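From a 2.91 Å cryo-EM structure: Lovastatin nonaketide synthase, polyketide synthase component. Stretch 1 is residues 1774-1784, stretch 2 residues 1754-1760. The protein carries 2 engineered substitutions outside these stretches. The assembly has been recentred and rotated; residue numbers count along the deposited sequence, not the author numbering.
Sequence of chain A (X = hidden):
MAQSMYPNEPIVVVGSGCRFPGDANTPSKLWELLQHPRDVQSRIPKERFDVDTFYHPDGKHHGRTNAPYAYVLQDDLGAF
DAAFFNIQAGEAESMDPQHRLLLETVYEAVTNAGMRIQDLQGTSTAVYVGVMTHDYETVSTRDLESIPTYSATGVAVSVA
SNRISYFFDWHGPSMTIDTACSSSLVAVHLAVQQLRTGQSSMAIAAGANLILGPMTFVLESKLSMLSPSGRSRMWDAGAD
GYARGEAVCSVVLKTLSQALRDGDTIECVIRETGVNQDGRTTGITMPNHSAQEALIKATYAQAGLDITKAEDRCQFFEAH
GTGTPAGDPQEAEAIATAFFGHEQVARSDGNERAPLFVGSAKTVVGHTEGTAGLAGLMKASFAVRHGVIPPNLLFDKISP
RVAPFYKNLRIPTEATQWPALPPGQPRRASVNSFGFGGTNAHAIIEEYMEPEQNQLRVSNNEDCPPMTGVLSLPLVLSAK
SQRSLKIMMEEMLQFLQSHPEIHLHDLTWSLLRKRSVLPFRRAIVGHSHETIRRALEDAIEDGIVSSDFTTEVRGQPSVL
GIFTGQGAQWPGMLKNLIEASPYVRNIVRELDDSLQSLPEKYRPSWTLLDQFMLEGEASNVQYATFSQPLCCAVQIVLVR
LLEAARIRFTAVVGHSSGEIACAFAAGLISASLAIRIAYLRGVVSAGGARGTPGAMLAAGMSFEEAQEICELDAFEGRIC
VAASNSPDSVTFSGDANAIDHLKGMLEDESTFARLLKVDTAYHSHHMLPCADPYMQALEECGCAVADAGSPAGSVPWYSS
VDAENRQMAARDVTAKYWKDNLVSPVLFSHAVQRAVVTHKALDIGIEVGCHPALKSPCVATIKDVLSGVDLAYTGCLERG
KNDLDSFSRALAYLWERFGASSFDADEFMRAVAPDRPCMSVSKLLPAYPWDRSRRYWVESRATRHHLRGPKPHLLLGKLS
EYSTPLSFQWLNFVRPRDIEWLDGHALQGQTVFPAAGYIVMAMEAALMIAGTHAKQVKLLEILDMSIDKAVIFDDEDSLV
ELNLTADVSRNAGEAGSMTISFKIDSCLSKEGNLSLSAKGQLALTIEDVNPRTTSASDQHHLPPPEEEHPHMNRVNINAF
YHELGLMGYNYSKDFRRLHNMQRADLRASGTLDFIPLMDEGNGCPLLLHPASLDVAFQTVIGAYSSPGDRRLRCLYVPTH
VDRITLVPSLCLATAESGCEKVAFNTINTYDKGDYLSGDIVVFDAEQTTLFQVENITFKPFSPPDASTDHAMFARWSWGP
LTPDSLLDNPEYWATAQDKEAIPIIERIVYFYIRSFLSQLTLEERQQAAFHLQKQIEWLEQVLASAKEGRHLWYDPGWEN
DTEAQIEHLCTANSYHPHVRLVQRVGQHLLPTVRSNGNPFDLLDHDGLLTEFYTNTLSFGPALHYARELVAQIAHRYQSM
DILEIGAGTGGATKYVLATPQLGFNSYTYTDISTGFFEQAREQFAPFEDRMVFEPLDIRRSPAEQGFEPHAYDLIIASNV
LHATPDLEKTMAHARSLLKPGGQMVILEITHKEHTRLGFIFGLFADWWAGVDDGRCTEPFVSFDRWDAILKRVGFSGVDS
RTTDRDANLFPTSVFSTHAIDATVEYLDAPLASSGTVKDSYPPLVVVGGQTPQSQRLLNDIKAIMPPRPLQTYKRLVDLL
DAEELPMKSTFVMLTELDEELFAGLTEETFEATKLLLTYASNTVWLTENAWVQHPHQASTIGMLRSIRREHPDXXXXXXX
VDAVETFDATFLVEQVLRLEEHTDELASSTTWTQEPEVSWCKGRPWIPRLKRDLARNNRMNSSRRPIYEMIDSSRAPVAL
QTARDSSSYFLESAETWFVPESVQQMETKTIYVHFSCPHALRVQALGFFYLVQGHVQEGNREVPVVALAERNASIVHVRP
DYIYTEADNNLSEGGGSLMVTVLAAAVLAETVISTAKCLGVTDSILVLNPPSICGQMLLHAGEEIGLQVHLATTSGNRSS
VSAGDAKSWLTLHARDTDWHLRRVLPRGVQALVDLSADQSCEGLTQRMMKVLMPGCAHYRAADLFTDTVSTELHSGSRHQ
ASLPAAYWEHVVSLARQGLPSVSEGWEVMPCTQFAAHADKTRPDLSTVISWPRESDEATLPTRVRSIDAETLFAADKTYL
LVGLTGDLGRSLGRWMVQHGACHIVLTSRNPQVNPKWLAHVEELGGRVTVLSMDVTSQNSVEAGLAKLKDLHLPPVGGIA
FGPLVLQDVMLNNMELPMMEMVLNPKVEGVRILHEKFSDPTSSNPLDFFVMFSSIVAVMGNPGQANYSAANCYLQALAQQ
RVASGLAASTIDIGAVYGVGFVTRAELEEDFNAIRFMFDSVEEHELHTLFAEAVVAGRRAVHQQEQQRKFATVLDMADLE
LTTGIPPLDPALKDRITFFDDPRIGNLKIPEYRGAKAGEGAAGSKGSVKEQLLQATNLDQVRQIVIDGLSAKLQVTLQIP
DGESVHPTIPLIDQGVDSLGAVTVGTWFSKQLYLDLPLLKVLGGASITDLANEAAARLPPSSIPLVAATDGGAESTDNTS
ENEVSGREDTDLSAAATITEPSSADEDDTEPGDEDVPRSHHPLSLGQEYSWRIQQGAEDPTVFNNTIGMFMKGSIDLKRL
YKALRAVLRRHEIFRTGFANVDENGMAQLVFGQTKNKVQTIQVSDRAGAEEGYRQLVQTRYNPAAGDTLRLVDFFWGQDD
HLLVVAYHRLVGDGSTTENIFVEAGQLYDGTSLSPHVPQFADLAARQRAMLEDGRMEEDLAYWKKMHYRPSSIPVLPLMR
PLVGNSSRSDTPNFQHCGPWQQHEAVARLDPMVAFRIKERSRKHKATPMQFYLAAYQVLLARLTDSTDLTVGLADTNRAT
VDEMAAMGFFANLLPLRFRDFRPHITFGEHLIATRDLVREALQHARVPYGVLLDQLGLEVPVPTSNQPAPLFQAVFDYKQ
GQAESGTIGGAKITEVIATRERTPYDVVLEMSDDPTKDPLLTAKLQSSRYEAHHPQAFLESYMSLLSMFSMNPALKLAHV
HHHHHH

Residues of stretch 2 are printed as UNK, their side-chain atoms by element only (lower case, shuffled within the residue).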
# COMPACT_ATOMS: atom_id res chain seq x y z
N GLU A 1774 -38.23 58.92 -55.43
CA GLU A 1774 -36.91 59.06 -56.03
C GLU A 1774 -35.94 57.95 -55.65
O GLU A 1774 -34.83 57.92 -56.19
CB GLU A 1774 -36.25 60.40 -55.68
CG GLU A 1774 -36.92 61.61 -56.30
CD GLU A 1774 -36.26 62.92 -55.90
OE1 GLU A 1774 -35.28 62.87 -55.13
OE2 GLU A 1774 -36.72 63.98 -56.36
N GLN A 1775 -36.31 57.04 -54.75
CA GLN A 1775 -35.39 56.00 -54.30
C GLN A 1775 -35.63 54.65 -54.96
O GLN A 1775 -34.69 53.86 -55.06
CB GLN A 1775 -35.47 55.84 -52.78
CG GLN A 1775 -34.19 55.30 -52.15
CD GLN A 1775 -34.37 53.93 -51.53
OE1 GLN A 1775 -35.38 53.65 -50.89
NE2 GLN A 1775 -33.39 53.06 -51.72
N VAL A 1776 -36.86 54.36 -55.39
CA VAL A 1776 -37.11 53.10 -56.08
C VAL A 1776 -36.37 53.06 -57.41
O VAL A 1776 -35.87 52.02 -57.83
CB VAL A 1776 -38.62 52.86 -56.26
CG1 VAL A 1776 -39.30 54.06 -56.89
CG2 VAL A 1776 -38.85 51.61 -57.11
N LEU A 1777 -36.30 54.20 -58.11
CA LEU A 1777 -35.47 54.27 -59.30
C LEU A 1777 -34.01 54.00 -58.95
O LEU A 1777 -33.31 53.28 -59.67
CB LEU A 1777 -35.59 55.65 -59.96
CG LEU A 1777 -36.94 56.11 -60.51
CD1 LEU A 1777 -37.61 55.00 -61.31
CD2 LEU A 1777 -37.86 56.61 -59.40
N ARG A 1778 -33.55 54.57 -57.83
CA ARG A 1778 -32.18 54.35 -57.40
C ARG A 1778 -31.92 52.87 -57.13
O ARG A 1778 -30.90 52.33 -57.56
CB ARG A 1778 -31.89 55.18 -56.15
CG ARG A 1778 -32.10 56.67 -56.34
CD ARG A 1778 -30.78 57.43 -56.46
NE ARG A 1778 -29.97 57.32 -55.25
CZ ARG A 1778 -28.93 56.51 -55.11
NH1 ARG A 1778 -28.52 55.73 -56.09
NH2 ARG A 1778 -28.29 56.48 -53.94
N LEU A 1779 -32.84 52.20 -56.44
CA LEU A 1779 -32.63 50.80 -56.12
C LEU A 1779 -32.72 49.93 -57.36
O LEU A 1779 -32.00 48.93 -57.49
CB LEU A 1779 -33.65 50.34 -55.07
CG LEU A 1779 -33.40 48.97 -54.44
CD1 LEU A 1779 -32.04 48.93 -53.75
CD2 LEU A 1779 -34.50 48.61 -53.46
N GLU A 1780 -33.60 50.29 -58.30
CA GLU A 1780 -33.68 49.55 -59.56
C GLU A 1780 -32.37 49.66 -60.33
O GLU A 1780 -31.84 48.65 -60.82
CB GLU A 1780 -34.85 50.08 -60.39
CG GLU A 1780 -34.81 49.69 -61.87
CD GLU A 1780 -34.00 50.65 -62.72
OE1 GLU A 1780 -33.46 51.63 -62.17
OE2 GLU A 1780 -33.90 50.42 -63.95
N GLU A 1781 -31.82 50.87 -60.44
CA GLU A 1781 -30.55 51.04 -61.13
C GLU A 1781 -29.42 50.36 -60.37
O GLU A 1781 -28.46 49.88 -60.99
CB GLU A 1781 -30.26 52.52 -61.34
CG GLU A 1781 -29.23 52.80 -62.42
CD GLU A 1781 -29.24 54.25 -62.86
OE1 GLU A 1781 -29.78 55.10 -62.12
OE2 GLU A 1781 -28.71 54.54 -63.95
N HIS A 1782 -29.51 50.31 -59.04
CA HIS A 1782 -28.56 49.54 -58.25
C HIS A 1782 -28.61 48.07 -58.63
O HIS A 1782 -27.57 47.42 -58.79
CB HIS A 1782 -28.86 49.72 -56.76
CG HIS A 1782 -28.43 51.04 -56.20
ND1 HIS A 1782 -27.20 51.59 -56.46
CD2 HIS A 1782 -29.07 51.91 -55.39
CE1 HIS A 1782 -27.10 52.75 -55.83
NE2 HIS A 1782 -28.22 52.96 -55.17
N THR A 1783 -29.82 47.53 -58.76
CA THR A 1783 -29.97 46.14 -59.17
C THR A 1783 -29.37 45.93 -60.55
O THR A 1783 -28.71 44.91 -60.81
CB THR A 1783 -31.44 45.73 -59.16
OG1 THR A 1783 -32.07 46.23 -57.98
CG2 THR A 1783 -31.57 44.21 -59.20
N ASP A 1784 -29.58 46.88 -61.46
CA ASP A 1784 -28.91 46.83 -62.75
C ASP A 1784 -27.40 46.82 -62.59
O ASP A 1784 -26.68 46.29 -63.44
CB ASP A 1784 -29.35 48.00 -63.62
CG ASP A 1784 -30.84 48.02 -63.88
OD1 ASP A 1784 -31.45 46.93 -63.91
OD2 ASP A 1784 -31.41 49.12 -64.05
N UNK A 1754 -31.06 36.19 -60.69
CA UNK A 1754 -32.20 37.10 -60.64
C UNK A 1754 -32.02 38.04 -59.46
O UNK A 1754 -32.22 37.67 -58.30
c UNK A 1754 -34.93 38.23 -61.26
c UNK A 1754 -35.99 36.24 -60.18
c UNK A 1754 -34.76 37.14 -60.22
c UNK A 1754 -33.50 36.31 -60.51
N UNK A 1755 -31.63 39.28 -59.75
CA UNK A 1755 -31.55 40.30 -58.72
C UNK A 1755 -32.91 40.56 -58.12
O UNK A 1755 -33.87 40.85 -58.84
N UNK A 1756 -33.02 40.44 -56.80
CA UNK A 1756 -34.28 40.62 -56.09
C UNK A 1756 -34.09 41.71 -55.05
O UNK A 1756 -33.16 41.65 -54.23
c UNK A 1756 -34.74 39.31 -55.43
c UNK A 1756 -35.90 39.57 -54.49
c UNK A 1756 -35.12 38.29 -56.48
N UNK A 1757 -34.97 42.71 -55.07
CA UNK A 1757 -34.95 43.77 -54.07
C UNK A 1757 -36.36 44.02 -53.56
O UNK A 1757 -37.34 43.89 -54.30
c UNK A 1757 -32.37 44.15 -56.04
n UNK A 1757 -31.03 44.41 -56.03
c UNK A 1757 -30.77 45.30 -55.09
n UNK A 1757 -31.91 45.63 -54.50
c UNK A 1757 -32.94 44.92 -55.08
c UNK A 1757 -34.36 45.06 -54.64
N UNK A 1758 -36.46 44.39 -52.29
CA UNK A 1758 -37.72 44.74 -51.66
C UNK A 1758 -37.54 46.04 -50.90
O UNK A 1758 -36.54 46.22 -50.20
c UNK A 1758 -37.43 43.60 -49.44
c UNK A 1758 -38.16 42.28 -51.42
c UNK A 1758 -38.23 43.62 -50.73
N UNK A 1759 -38.50 46.95 -51.04
CA UNK A 1759 -38.46 48.26 -50.41
C UNK A 1759 -39.72 48.41 -49.57
O UNK A 1759 -40.82 48.57 -50.11
c UNK A 1759 -38.36 49.36 -51.46
c UNK A 1759 -37.47 51.20 -50.02
c UNK A 1759 -37.22 50.36 -51.26
c UNK A 1759 -37.07 51.25 -52.48
N UNK A 1760 -39.56 48.35 -48.25
CA UNK A 1760 -40.67 48.49 -47.32
C UNK A 1760 -40.76 49.94 -46.86
O UNK A 1760 -39.80 50.46 -46.28
o UNK A 1760 -42.79 48.02 -45.68
o UNK A 1760 -41.66 46.92 -44.15
c UNK A 1760 -40.50 47.55 -46.13
c UNK A 1760 -41.74 47.49 -45.26

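Position 1754 carries four side-chain carbons, forked at the second. Its CA-to-CB bond points away from the helix of stretch 1 and the side chain touches nothing there; the fork after a single carbon makes it Leu1754.

Position 1755 has no side-chain atoms, so it is Gly1755. Its CA lies 3.9 Å from Thr1783 CG2, and an ideal CB built here would sit 2.7 Å from that same methyl, a clash. The bare backbone lets the strand pass this close: the CA atoms of Gly1755 and Thr1783 are 6.1 Å apart.

At position 1756 one carbon carries two more, three in all. Branching at the first carbon means Val1756, whose CA-to-CB bond points away from the helix.

Position 1757 shows one carbon and then a five-membered ring of three carbons and two nitrogens, which can only be His1757. Its CA-to-CB bond points toward the helix. Leu1779 CD1 comes within 3.4 Å of His1757 ND1, while Leu1779 O and Thr1783 OG1 lie over one face of the ring. The hydroxyl of Thr1783 also bonds back to its own helix, OG1 donating to Leu1779 O at 2.7 Å, although OG1 crowds the ring and is less surely placed.

Position 1758 has three carbons, one bearing the other two: Val1758, its CA-to-CB bond pointing away.

Position 1759 has four carbons forked at the second, hence Leu1759, its CA-to-CB bond pointing toward the helix. Leu1759 CD1 packs 3.8 Å from Leu1779 CD2 and 4.0 Å from Val1776 CA, and both Leu1759 CD1 and CD2 lie 3.3 Å from Gln1775 OE1. Of the seven positions it has the largest area covered by stretch 1.

Position 1760 has two carbons, the second carrying two oxygens, so it is Asp1760. It is out of reach of the helix, and both carboxylate oxygens are hydrogen-bonded elsewhere in the structure.

The rule here is alternation against helical repeat. Strand and helix run nearly antiparallel, at 161°, their axes approaching to 9.0 Å. His1757 and Leu1759 point their CA-to-CB bonds toward the helix, and Gly1755, in the same alternation, has no side chain to place there; Gln1775, Leu1779 and Thr1783, spaced four apart, point back. Leu1779 bridges His1757 and Leu1759, while Gly1755 admits Thr1783. No hydrogen bond across the contact is clear. The two stretches bury 355 Å² between them, and the apolar contacts within it are those of Leu1759 with Val1776 and Leu1779.

Stretch 2, residues 1754-1760: LGVHVLD
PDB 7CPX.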